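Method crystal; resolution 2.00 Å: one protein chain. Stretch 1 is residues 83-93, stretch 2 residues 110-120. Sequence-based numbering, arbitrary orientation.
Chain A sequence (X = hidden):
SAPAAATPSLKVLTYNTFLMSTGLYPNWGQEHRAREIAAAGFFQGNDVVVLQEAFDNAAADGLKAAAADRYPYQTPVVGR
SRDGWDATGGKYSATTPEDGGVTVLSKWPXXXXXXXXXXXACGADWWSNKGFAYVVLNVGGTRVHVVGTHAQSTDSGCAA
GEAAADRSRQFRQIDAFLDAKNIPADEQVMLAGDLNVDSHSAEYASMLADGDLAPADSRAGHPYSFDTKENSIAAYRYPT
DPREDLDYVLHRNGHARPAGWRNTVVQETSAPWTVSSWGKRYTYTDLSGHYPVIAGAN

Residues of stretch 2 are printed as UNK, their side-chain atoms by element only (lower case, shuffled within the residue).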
ATOM      1  N   ASP A  83       7.426 -16.422  -9.633  1.00 26.92           N
ATOM      2  CA  ASP A  83       8.440 -16.952  -8.727  1.00 27.64           C
ATOM      3  C   ASP A  83       8.300 -16.383  -7.319  1.00 24.36           C
ATOM      4  O   ASP A  83       7.997 -15.202  -7.132  1.00 21.90           O
ATOM      5  CB  ASP A  83       9.841 -16.625  -9.244  1.00 29.13           C
ATOM      6  CG  ASP A  83      10.137 -17.270 -10.573  1.00 36.43           C
ATOM      7  OD1 ASP A  83       9.658 -18.401 -10.804  1.00 34.12           O
ATOM      8  OD2 ASP A  83      10.856 -16.642 -11.382  1.00 41.44           O
ATOM      9  N   GLY A  84       8.570 -17.221  -6.324  1.00 21.65           N
ATOM     10  CA  GLY A  84       8.648 -16.738  -4.958  1.00 27.26           C
ATOM     11  C   GLY A  84       7.323 -16.591  -4.248  1.00 22.95           C
ATOM     12  O   GLY A  84       7.300 -16.088  -3.117  1.00 22.35           O
ATOM     13  N   TRP A  85       6.225 -16.995  -4.884  1.00 19.90           N
ATOM     14  CA  TRP A  85       4.894 -17.032  -4.295  1.00 20.77           C
ATOM     15  C   TRP A  85       4.450 -18.475  -4.117  1.00 24.83           C
ATOM     16  O   TRP A  85       4.835 -19.360  -4.894  1.00 23.22           O
ATOM     17  CB  TRP A  85       3.860 -16.320  -5.186  1.00 21.28           C
ATOM     18  CG  TRP A  85       4.155 -14.876  -5.458  1.00 21.35           C
ATOM     19  CD1 TRP A  85       4.730 -14.352  -6.584  1.00 20.23           C
ATOM     20  CD2 TRP A  85       3.873 -13.769  -4.594  1.00 19.38           C
ATOM     21  NE1 TRP A  85       4.829 -12.988  -6.468  1.00 20.92           N
ATOM     22  CE2 TRP A  85       4.315 -12.602  -5.256  1.00 20.44           C
ATOM     23  CE3 TRP A  85       3.299 -13.650  -3.322  1.00 20.00           C
ATOM     24  CZ2 TRP A  85       4.194 -11.326  -4.691  1.00 18.00           C
ATOM     25  CZ3 TRP A  85       3.180 -12.368  -2.755  1.00 17.62           C
ATOM     26  CH2 TRP A  85       3.623 -11.232  -3.449  1.00 16.26           C
ATOM     27  N   ASP A  86       3.606 -18.703  -3.105  1.00 24.09           N
ATOM     28  CA  ASP A  86       2.977 -20.010  -2.952  1.00 25.90           C
ATOM     29  C   ASP A  86       1.854 -20.230  -3.954  1.00 23.38           C
ATOM     30  O   ASP A  86       1.529 -21.383  -4.258  1.00 22.75           O
ATOM     31  CB  ASP A  86       2.448 -20.186  -1.527  1.00 23.52           C
ATOM     32  CG  ASP A  86       3.562 -20.228  -0.510  1.00 25.58           C
ATOM     33  OD1 ASP A  86       4.558 -20.936  -0.765  1.00 23.86           O
ATOM     34  OD2 ASP A  86       3.469 -19.519   0.511  1.00 22.51           O
ATOM     35  N   ALA A  87       1.243 -19.157  -4.450  1.00 21.22           N
ATOM     36  CA  ALA A  87       0.256 -19.240  -5.519  1.00 20.85           C
ATOM     37  C   ALA A  87       0.140 -17.868  -6.172  1.00 21.92           C
ATOM     38  O   ALA A  87       0.478 -16.845  -5.568  1.00 18.98           O
ATOM     39  CB  ALA A  87      -1.108 -19.717  -4.999  1.00 20.63           C
ATOM     40  N   THR A  88      -0.306 -17.871  -7.433  1.00 19.32           N
ATOM     41  CA  THR A  88      -0.668 -16.666  -8.175  1.00 22.56           C
ATOM     42  C   THR A  88      -2.069 -16.871  -8.731  1.00 23.59           C
ATOM     43  O   THR A  88      -2.320 -17.876  -9.402  1.00 26.38           O
ATOM     44  CB  THR A  88       0.310 -16.379  -9.333  1.00 22.16           C
ATOM     45  OG1 THR A  88       1.616 -16.078  -8.830  1.00 19.81           O
ATOM     46  CG2 THR A  88      -0.187 -15.214 -10.210  1.00 20.77           C
ATOM     47  N   GLY A  89      -2.978 -15.927  -8.468  1.00 21.07           N
ATOM     48  CA  GLY A  89      -4.315 -15.964  -9.028  1.00 20.40           C
ATOM     49  C   GLY A  89      -4.672 -14.652  -9.712  1.00 19.44           C
ATOM     50  O   GLY A  89      -3.842 -13.751  -9.833  1.00 19.40           O
ATOM     51  N   GLY A  90      -5.929 -14.567 -10.155  1.00 20.03           N
ATOM     52  CA  GLY A  90      -6.396 -13.363 -10.832  1.00 20.95           C
ATOM     53  C   GLY A  90      -5.875 -13.255 -12.259  1.00 21.07           C
ATOM     54  O   GLY A  90      -5.293 -14.198 -12.814  1.00 21.78           O
ATOM     55  N   LYS A  91      -6.085 -12.079 -12.864  1.00 20.96           N
ATOM     56  CA  LYS A  91      -5.777 -11.875 -14.287  1.00 22.62           C
ATOM     57  C   LYS A  91      -4.304 -11.521 -14.517  1.00 24.01           C
ATOM     58  O   LYS A  91      -3.965 -10.520 -15.154  1.00 21.45           O
ATOM     59  CB  LYS A  91      -6.681 -10.804 -14.887  1.00 26.60           C
ATOM     60  CG  LYS A  91      -8.030 -11.327 -15.361  1.00 28.31           C
ATOM     61  CD  LYS A  91      -8.931 -10.207 -15.869  1.00 28.31           C
ATOM     62  CE  LYS A  91     -10.346 -10.718 -16.088  1.00 27.74           C
ATOM     63  NZ  LYS A  91     -11.309  -9.620 -16.387  1.00 29.02           N
ATOM     64  N   TYR A  92      -3.429 -12.394 -14.014  1.00 21.67           N
ATOM     65  CA  TYR A  92      -1.991 -12.197 -14.157  1.00 22.79           C
ATOM     66  C   TYR A  92      -1.595 -12.232 -15.632  1.00 26.59           C
ATOM     67  O   TYR A  92      -2.070 -13.073 -16.392  1.00 25.46           O
ATOM     68  CB  TYR A  92      -1.239 -13.280 -13.372  1.00 22.09           C
ATOM     69  CG  TYR A  92       0.262 -13.301 -13.593  1.00 24.16           C
ATOM     70  CD1 TYR A  92       1.106 -12.430 -12.897  1.00 24.93           C
ATOM     71  CD2 TYR A  92       0.841 -14.202 -14.478  1.00 26.35           C
ATOM     72  CE1 TYR A  92       2.490 -12.452 -13.099  1.00 22.77           C
ATOM     73  CE2 TYR A  92       2.212 -14.230 -14.687  1.00 27.36           C
ATOM     74  CZ  TYR A  92       3.030 -13.358 -13.994  1.00 27.58           C
ATOM     75  OH  TYR A  92       4.388 -13.388 -14.208  1.00 27.50           O
ATOM     76  N   SER A  93      -0.725 -11.308 -16.035  1.00 24.04           N
ATOM     77  CA  SER A  93      -0.163 -11.277 -17.380  1.00 26.21           C
ATOM     78  C   SER A  93       1.336 -11.536 -17.321  1.00 25.64           C
ATOM     79  O   SER A  93       2.049 -10.883 -16.553  1.00 24.52           O
ATOM     80  CB  SER A  93      -0.428  -9.931 -18.050  1.00 24.86           C
ATOM     81  OG  SER A  93       0.466  -9.728 -19.125  1.00 27.89           O
ATOM     82  N   UNK A 110       6.483 -15.727   7.876  1.00 18.03           N
ATOM     83  CA  UNK A 110       5.411 -15.876   6.898  1.00 18.53           C
ATOM     84  C   UNK A 110       5.118 -17.361   6.733  1.00 20.78           C
ATOM     85  O   UNK A 110       6.009 -18.142   6.384  1.00 17.90           O
ATOM     86  c   UNK A 110       4.812 -15.696   4.481  1.00 20.26           C
ATOM     87  c   UNK A 110       5.768 -13.705   5.673  1.00 21.18           C
ATOM     88  c   UNK A 110       6.328 -12.972   4.433  1.00 19.84           C
ATOM     89  c   UNK A 110       5.779 -15.232   5.554  1.00 18.93           C
ATOM     90  N   UNK A 111       3.869 -17.745   7.001  1.00 20.22           N
ATOM     91  CA  UNK A 111       3.439 -19.131   6.849  1.00 22.85           C
ATOM     92  C   UNK A 111       3.015 -19.402   5.413  1.00 23.23           C
ATOM     93  O   UNK A 111       3.230 -20.497   4.885  1.00 22.54           O
ATOM     94  c   UNK A 111       2.299 -19.433   7.849  1.00 24.68           C
ATOM     95  c   UNK A 111       1.709 -20.817   7.620  1.00 25.32           C
ATOM     96  c   UNK A 111       2.799 -19.283   9.294  1.00 23.61           C
ATOM     97  N   UNK A 112       2.402 -18.414   4.765  1.00 22.10           N
ATOM     98  CA  UNK A 112       1.961 -18.546   3.386  1.00 21.44           C
ATOM     99  C   UNK A 112       1.951 -17.164   2.752  1.00 21.02           C
ATOM    100  O   UNK A 112       1.637 -16.178   3.422  1.00 18.99           O
ATOM    101  n   UNK A 112      -1.374 -20.606   0.327  1.00 28.50           N
ATOM    102  n   UNK A 112      -1.351 -21.721  -1.682  1.00 31.31           N
ATOM    103  c   UNK A 112      -0.926 -21.601  -0.432  1.00 27.89           C
ATOM    104  c   UNK A 112       0.562 -19.171   3.294  1.00 20.50           C
ATOM    105  c   UNK A 112      -0.978 -20.389   1.720  1.00 32.13           C
ATOM    106  c   UNK A 112       0.064 -19.315   1.854  1.00 26.90           C
ATOM    107  n   UNK A 112      -0.063 -22.471   0.062  1.00 26.59           N
ATOM    108  N   UNK A 113       2.293 -17.096   1.461  1.00 18.97           N
ATOM    109  CA  UNK A 113       2.207 -15.848   0.713  1.00 17.68           C
ATOM    110  C   UNK A 113       1.708 -16.136  -0.699  1.00 20.34           C
ATOM    111  O   UNK A 113       2.210 -17.042  -1.373  1.00 19.11           O
ATOM    112  c   UNK A 113       3.559 -15.116   0.682  1.00 18.79           C
ATOM    113  n   UNK A 113       7.591 -16.871   1.204  1.00 29.67           N
ATOM    114  c   UNK A 113       4.763 -15.972   0.300  1.00 24.62           C
ATOM    115  c   UNK A 113       6.046 -15.138   0.343  1.00 24.14           C
ATOM    116  c   UNK A 113       7.274 -15.987   0.039  1.00 29.64           C
ATOM    117  N   UNK A 114       0.691 -15.391  -1.126  1.00 17.66           N
ATOM    118  CA  UNK A 114       0.182 -15.494  -2.489  1.00 16.17           C
ATOM    119  C   UNK A 114      -0.051 -14.102  -3.045  1.00 20.19           C
ATOM    120  O   UNK A 114      -0.146 -13.119  -2.305  1.00 18.96           O
ATOM    121  o   UNK A 114      -3.456 -17.659  -2.720  1.00 21.54           O
ATOM    122  c   UNK A 114      -1.154 -16.254  -2.589  1.00 21.11           C
ATOM    123  c   UNK A 114      -1.346 -17.389  -1.627  1.00 23.59           C
ATOM    124  c   UNK A 114      -2.703 -18.048  -1.794  1.00 25.68           C
ATOM    125  o   UNK A 114      -3.005 -18.966  -1.002  1.00 28.56           O
ATOM    126  N   UNK A 115      -0.187 -14.037  -4.366  1.00 15.50           N
ATOM    127  CA  UNK A 115      -0.560 -12.808  -5.033  1.00 17.31           C
ATOM    128  C   UNK A 115      -1.785 -13.084  -5.893  1.00 17.92           C
ATOM    129  O   UNK A 115      -1.995 -14.203  -6.370  1.00 16.05           O
ATOM    130  c   UNK A 115       2.003 -12.505  -7.971  1.00 20.06           C
ATOM    131  c   UNK A 115       0.600 -12.253  -5.890  1.00 17.37           C
ATOM    132  o   UNK A 115       2.314 -11.317  -7.862  1.00 19.44           O
ATOM    133  n   UNK A 115       2.559 -13.310  -8.867  1.00 18.33           N
ATOM    134  c   UNK A 115       0.950 -13.124  -7.080  1.00 19.43           C
ATOM    135  N   UNK A 116      -2.600 -12.056  -6.071  1.00 17.95           N
ATOM    136  CA  UNK A 116      -3.762 -12.117  -6.945  1.00 16.84           C
ATOM    137  C   UNK A 116      -3.785 -10.812  -7.725  1.00 17.65           C
ATOM    138  O   UNK A 116      -3.744  -9.732  -7.127  1.00 16.56           O
ATOM    139  c   UNK A 116      -5.004 -13.584  -5.262  1.00 17.92           C
ATOM    140  c   UNK A 116      -5.073 -12.318  -6.153  1.00 19.85           C
ATOM    141  c   UNK A 116      -6.280 -12.362  -7.086  1.00 19.22           C
ATOM    142  N   UNK A 117      -3.816 -10.907  -9.047  1.00 16.10           N
ATOM    143  CA  UNK A 117      -3.920  -9.735  -9.916  1.00 16.05           C
ATOM    144  C   UNK A 117      -5.399  -9.390 -10.078  1.00 16.84           C
ATOM    145  O   UNK A 117      -6.245 -10.280 -10.227  1.00 17.50           O
ATOM    146  c   UNK A 117      -0.985  -9.684 -10.046  1.00 21.86           C
ATOM    147  c   UNK A 117      -3.233 -10.000 -11.274  1.00 17.99           C
ATOM    148  c   UNK A 117      -1.777 -10.450 -11.076  1.00 21.70           C
ATOM    149  c   UNK A 117      -3.369  -8.808 -12.258  1.00 17.86           C
ATOM    150  N   UNK A 118      -5.722  -8.101 -10.014  1.00 15.45           N
ATOM    151  CA  UNK A 118      -7.117  -7.667 -10.055  1.00 17.75           C
ATOM    152  C   UNK A 118      -7.790  -8.071 -11.364  1.00 20.81           C
ATOM    153  O   UNK A 118      -7.197  -7.989 -12.442  1.00 17.08           O
ATOM    154  c   UNK A 118      -6.073  -4.664  -8.217  1.00 15.16           C
ATOM    155  c   UNK A 118      -7.670  -6.266  -7.432  1.00 19.37           C
ATOM    156  c   UNK A 118      -5.863  -4.235  -6.913  1.00 18.23           C
ATOM    157  c   UNK A 118      -7.465  -5.839  -6.132  1.00 19.20           C
ATOM    158  c   UNK A 118      -7.203  -6.147  -9.888  1.00 17.10           C
ATOM    159  c   UNK A 118      -6.556  -4.831  -5.869  1.00 18.71           C
ATOM    160  c   UNK A 118      -6.974  -5.683  -8.489  1.00 19.79           C
ATOM    161  N   UNK A 119      -9.041  -8.511 -11.261  1.00 21.66           N
ATOM    162  CA  UNK A 119      -9.825  -8.837 -12.447  1.00 22.98           C
ATOM    163  C   UNK A 119     -10.426  -7.604 -13.100  1.00 24.34           C
ATOM    164  O   UNK A 119     -10.796  -7.663 -14.280  1.00 21.93           O
ATOM    165  n   UNK A 119     -11.169 -11.822 -10.748  1.00 22.61           N
ATOM    166  o   UNK A 119      -9.352 -11.582 -12.057  1.00 25.09           O
ATOM    167  c   UNK A 119     -10.422 -11.151 -11.628  1.00 23.78           C
ATOM    168  c   UNK A 119     -10.947  -9.819 -12.086  1.00 23.24           C
ATOM    169  N   UNK A 120     -10.521  -6.496 -12.363  1.00 21.09           N
ATOM    170  CA  UNK A 120     -11.172  -5.275 -12.827  1.00 21.93           C
ATOM    171  C   UNK A 120     -10.237  -4.091 -12.637  1.00 19.97           C
ATOM    172  O   UNK A 120      -9.700  -3.895 -11.540  1.00 21.59           O
ATOM    173  o   UNK A 120     -13.398  -7.114 -11.397  1.00 21.09           O
ATOM    174  c   UNK A 120     -13.470  -6.169 -12.202  1.00 21.30           C
ATOM    175  c   UNK A 120     -12.481  -5.025 -12.061  1.00 19.03           C
ATOM    176  o   UNK A 120     -14.330  -6.113 -13.113  1.00 23.71           O
TER
HETATM  177  O   HOH W   1       5.576 -18.793   2.101  1.00 28.61           O

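Position 110 carries four carbons, forked at the first, with one arm two carbons long; none of them makes contact with stretch 1. This is Ile110. At position 111 a single carbon bears two others, its CA-to-CB bond points away from stretch 1, and the residue is exposed: Val111.

Position 112 has three carbons, a nitrogen, and then a carbon holding two more nitrogens, the outline of a guanidinium. One face of that planar group lies over CB of Asp86. The residue is Arg112, and its NH2 lies 3.9 Å from CB of Ala87.

Four carbons in a row ending in nitrogen extend from position 113, with the fourth carbon 3.2 Å from O of Gly84; this is Lys113. Its backbone is gripped at both polar atoms by one residue: N of Asp86 donates to O of Lys113 (2.8 Å), and N of Lys113 donates to OD2 of Asp86 (2.9 Å). A water extends the link, donating to OD2 of Asp86 (2.7 Å) and accepting from NZ of Lys113 (2.9 Å).

At position 114 the third of three carbons carries two oxygens, one of them 3.9 Å from CB of Ala87. This is Glu114, whose OE2 forms a salt bridge with NE of Arg112 (2.7 Å) along its own stretch.

Position 115 also has three carbons, but the third carries one oxygen and one nitrogen. Its first side-chain carbon sits 3.7 Å from the centroid of the six-membered ring of Trp85, almost on the ring normal, in a CH-pi contact. The residue is Gln115, and its NE2 donates to OG1 of Thr88 (2.9 Å) in a nearly straight hydrogen bond.

A carbon bearing two carbons marks position 116; one of the two approaches N of Gly90 at 3.8 Å. It is Val116, whose CA lies 3.3 Å from O of Gly89.

Position 117 has four carbons, forked at the first with one two-carbon arm, and packs at the ring edge of Tyr92. This is Ile117, with CG1 3.7 Å from CB of Tyr92.

Position 118 shows one carbon and then a six-carbon ring, and its CA-to-CB bond points away from stretch 1: Phe118. Position 119 has two carbons, the second with an oxygen and a nitrogen: Asn119, whose backbone O accepts from NZ of Lys91 (2.9 Å). At position 120 two carbons, the second carrying two oxygens, make no contact with stretch 1; this is Asp120.

The contact works chiefly through parallel strand pairing. Successive hydrogen bonds run from N of Gln115 to O of Ala87 (3.1 Å), N of Gly89 to O of Gln115 (2.9 Å), N of Ile117 to O of Gly89 (3.0 Å) and N of Lys91 to O of Ile117 (3.2 Å). Gly90 suits this close pairing: an ideal CB there would clash with O of Ile117 and CG1 of Val116. Thr88 and Gln115 share one face of the sheet, where their side-chain hydrogen bond reinforces the backbone ladder, while Asp86 and Lys91 extend the polar contacts beyond the strand pair.

Stretch 2, residues 110-120: IVRKEQVIFND
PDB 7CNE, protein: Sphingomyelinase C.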